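Local coordinates for UPF0141 protein yjdB (Campylobacter jejuni subsp. jejuni HB93-13, PDB 4TN0), which probably transfers phosphoethanolamine to cell-envelope acceptors through its zinc-containing periplasmic domain, and is required for polymyxin resistance and motility, at residues I75-N80 and V295-Y300. Residues are numbered along the deposited sequence; the frame is centred on the assembly and turned at random.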
loop_
_atom_site.group_PDB
_atom_site.type_symbol
_atom_site.label_atom_id
_atom_site.label_comp_id
_atom_site.label_asym_id
_atom_site.label_seq_id
_atom_site.Cartn_x
_atom_site.Cartn_y
_atom_site.Cartn_z
ATOM N N ILE A 75 11.361 -8.481 7.818
ATOM C CA ILE A 75 11.058 -9.873 8.139
ATOM C C ILE A 75 10.315 -9.965 9.475
ATOM O O ILE A 75 9.533 -10.899 9.697
ATOM C CB ILE A 75 12.356 -10.737 8.183
ATOM C CG1 ILE A 75 12.032 -12.219 8.364
ATOM C CG2 ILE A 75 13.324 -10.243 9.260
ATOM C CD1 ILE A 75 13.247 -13.138 8.096
ATOM N N SER A 76 10.564 -9.005 10.368
ATOM C CA SER A 76 9.902 -9.011 11.679
ATOM C C SER A 76 8.417 -8.706 11.553
ATOM O O SER A 76 7.994 -7.885 10.723
ATOM C CB SER A 76 10.549 -8.012 12.631
ATOM O OG SER A 76 11.955 -8.019 12.497
ATOM N N LYS A 77 7.625 -9.352 12.396
ATOM C CA LYS A 77 6.201 -9.078 12.436
ATOM C C LYS A 77 5.955 -8.019 13.513
ATOM O O LYS A 77 6.903 -7.594 14.179
ATOM C CB LYS A 77 5.432 -10.373 12.688
ATOM C CG LYS A 77 5.645 -11.367 11.563
ATOM C CD LYS A 77 5.143 -12.748 11.898
ATOM C CE LYS A 77 5.539 -13.720 10.805
ATOM N NZ LYS A 77 7.029 -13.758 10.551
ATOM N N ARG A 78 4.709 -7.570 13.674
ATOM C CA ARG A 78 4.455 -6.446 14.575
ATOM C C ARG A 78 4.936 -6.722 16.000
ATOM O O ARG A 78 5.461 -5.821 16.664
ATOM C CB ARG A 78 2.972 -6.058 14.608
ATOM C CG ARG A 78 2.716 -4.938 15.624
ATOM C CD ARG A 78 1.347 -4.310 15.507
ATOM N NE ARG A 78 0.252 -5.253 15.683
ATOM C CZ ARG A 78 -0.197 -5.657 16.867
ATOM N NH1 ARG A 78 0.361 -5.206 17.993
ATOM N NH2 ARG A 78 -1.212 -6.508 16.924
ATOM N N GLU A 79 4.819 -7.969 16.449
ATOM C CA GLU A 79 5.100 -8.267 17.855
ATOM C C GLU A 79 6.582 -8.268 18.184
ATOM O O GLU A 79 6.945 -8.045 19.332
ATOM C CB GLU A 79 4.514 -9.617 18.249
ATOM C CG GLU A 79 3.255 -9.999 17.498
ATOM C CD GLU A 79 2.307 -10.835 18.357
ATOM O OE1 GLU A 79 2.697 -11.954 18.762
ATOM O OE2 GLU A 79 1.175 -10.368 18.627
ATOM N N ASN A 80 7.433 -8.416 17.174
ATOM C CA ASN A 80 8.873 -8.451 17.393
ATOM C C ASN A 80 9.650 -7.374 16.652
ATOM O O ASN A 80 10.885 -7.327 16.726
ATOM C CB ASN A 80 9.433 -9.809 16.954
ATOM C CG ASN A 80 8.953 -10.949 17.826
ATOM O OD1 ASN A 80 9.353 -11.060 18.987
ATOM N ND2 ASN A 80 8.101 -11.817 17.266
ATOM N N VAL A 295 13.101 -18.492 5.317
ATOM C CA VAL A 295 12.390 -17.429 6.028
ATOM C C VAL A 295 11.029 -17.174 5.387
ATOM O O VAL A 295 10.188 -16.461 5.955
ATOM C CB VAL A 295 13.182 -16.123 6.072
ATOM C CG1 VAL A 295 14.531 -16.343 6.727
ATOM C CG2 VAL A 295 13.321 -15.536 4.682
ATOM N N TYR A 296 10.815 -17.761 4.211
ATOM C CA TYR A 296 9.512 -17.706 3.570
ATOM C C TYR A 296 8.493 -18.541 4.354
ATOM O O TYR A 296 8.690 -19.740 4.589
ATOM C CB TYR A 296 9.611 -18.185 2.121
ATOM C CG TYR A 296 8.267 -18.383 1.461
ATOM C CD1 TYR A 296 7.511 -17.290 1.038
ATOM C CD2 TYR A 296 7.758 -19.658 1.242
ATOM C CE1 TYR A 296 6.282 -17.461 0.433
ATOM C CE2 TYR A 296 6.526 -19.841 0.634
ATOM C CZ TYR A 296 5.792 -18.739 0.235
ATOM O OH TYR A 296 4.569 -18.918 -0.370
ATOM N N GLU A 297 7.403 -17.911 4.773
ATOM C CA GLU A 297 6.368 -18.617 5.518
ATOM C C GLU A 297 5.119 -18.687 4.673
ATOM O O GLU A 297 4.397 -17.709 4.550
ATOM C CB GLU A 297 6.065 -17.929 6.845
ATOM C CG GLU A 297 7.185 -17.942 7.855
ATOM C CD GLU A 297 6.856 -17.084 9.050
ATOM O OE1 GLU A 297 6.435 -15.925 8.833
ATOM O OE2 GLU A 297 6.990 -17.562 10.198
ATOM N N PRO A 298 4.832 -19.869 4.124
ATOM C CA PRO A 298 3.735 -20.048 3.166
ATOM C C PRO A 298 2.383 -19.723 3.776
ATOM O O PRO A 298 1.417 -19.464 3.063
ATOM C CB PRO A 298 3.818 -21.532 2.806
ATOM C CG PRO A 298 4.554 -22.163 3.957
ATOM C CD PRO A 298 5.522 -21.134 4.434
ATOM N N GLU A 299 2.320 -19.726 5.098
ATOM C CA GLU A 299 1.062 -19.495 5.779
ATOM C C GLU A 299 0.873 -18.014 6.076
ATOM O O GLU A 299 0.032 -17.632 6.898
ATOM C CB GLU A 299 1.035 -20.314 7.055
ATOM C CG GLU A 299 2.009 -21.457 6.988
ATOM C CD GLU A 299 1.705 -22.544 7.991
ATOM O OE1 GLU A 299 1.079 -22.232 9.033
ATOM O OE2 GLU A 299 2.086 -23.711 7.720
ATOM N N TYR A 300 1.664 -17.197 5.383
ATOM C CA TYR A 300 1.572 -15.748 5.451
ATOM C C TYR A 300 1.545 -15.093 4.060
ATOM O O TYR A 300 1.435 -13.866 3.949
ATOM C CB TYR A 300 2.738 -15.191 6.269
ATOM C CG TYR A 300 2.438 -15.058 7.743
ATOM C CD1 TYR A 300 3.168 -15.770 8.688
ATOM C CD2 TYR A 300 1.414 -14.226 8.193
ATOM C CE1 TYR A 300 2.893 -15.647 10.036
ATOM C CE2 TYR A 300 1.133 -14.099 9.535
ATOM C CZ TYR A 300 1.876 -14.806 10.454
ATOM O OH TYR A 300 1.592 -14.680 11.793
#
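Lys77 NZ lies 2.8 Å from Glu297 OE1, and this charged hydrogen bond makes a salt bridge across the contact. The ammonium sits on the syn side of OE1 but 29° out of the carboxylate plane; Glu297 OE2 stands 3.8 Å from Lys77 NZ, consistent with a one-sided rather than bidentate pair. The two side chains arrive from opposite directions. Glu297 stays extended beyond CG, whereas Lys77 runs straight as far as CE and then bends (chi4 56°), the turn that carries NZ over to the carboxylate. At the same bend the lysine chain passes obliquely by the Tyr300 ring, with Lys77 CE 3.4 Å from Tyr300 CE1 and Lys77 CD 4.0 Å from Tyr300 OH, so that the tyrosine backs the aliphatic part of the lysine while the carboxylate pairs with the ammonium.

In the alkaline phosphatase-like fold of this domain, the contact joins the loop following helix 68-73 to the C-terminal loop beyond helix 281-288, its centre about 18 Å from the centre of the chain. A separate apolar touch lies near the start of both segments: Ile75 CD1 meets Val295 CB at 3.6 Å and Val295 CG1 at 3.7 Å, the two side chains crossing at about a right angle. Phe282 of helix 281-288 touches both of them. The same helix supplies Ser283, whose OG accepts the backbone N-H of Glu297 and which is touched by the Tyr300 side chain. Within 295-300, the 2.9 Å bond from Tyr300 N to Glu297 O closes a type I beta turn, with Pro298 and Glu299 at its corners, that brings acid and ring to the same lysine.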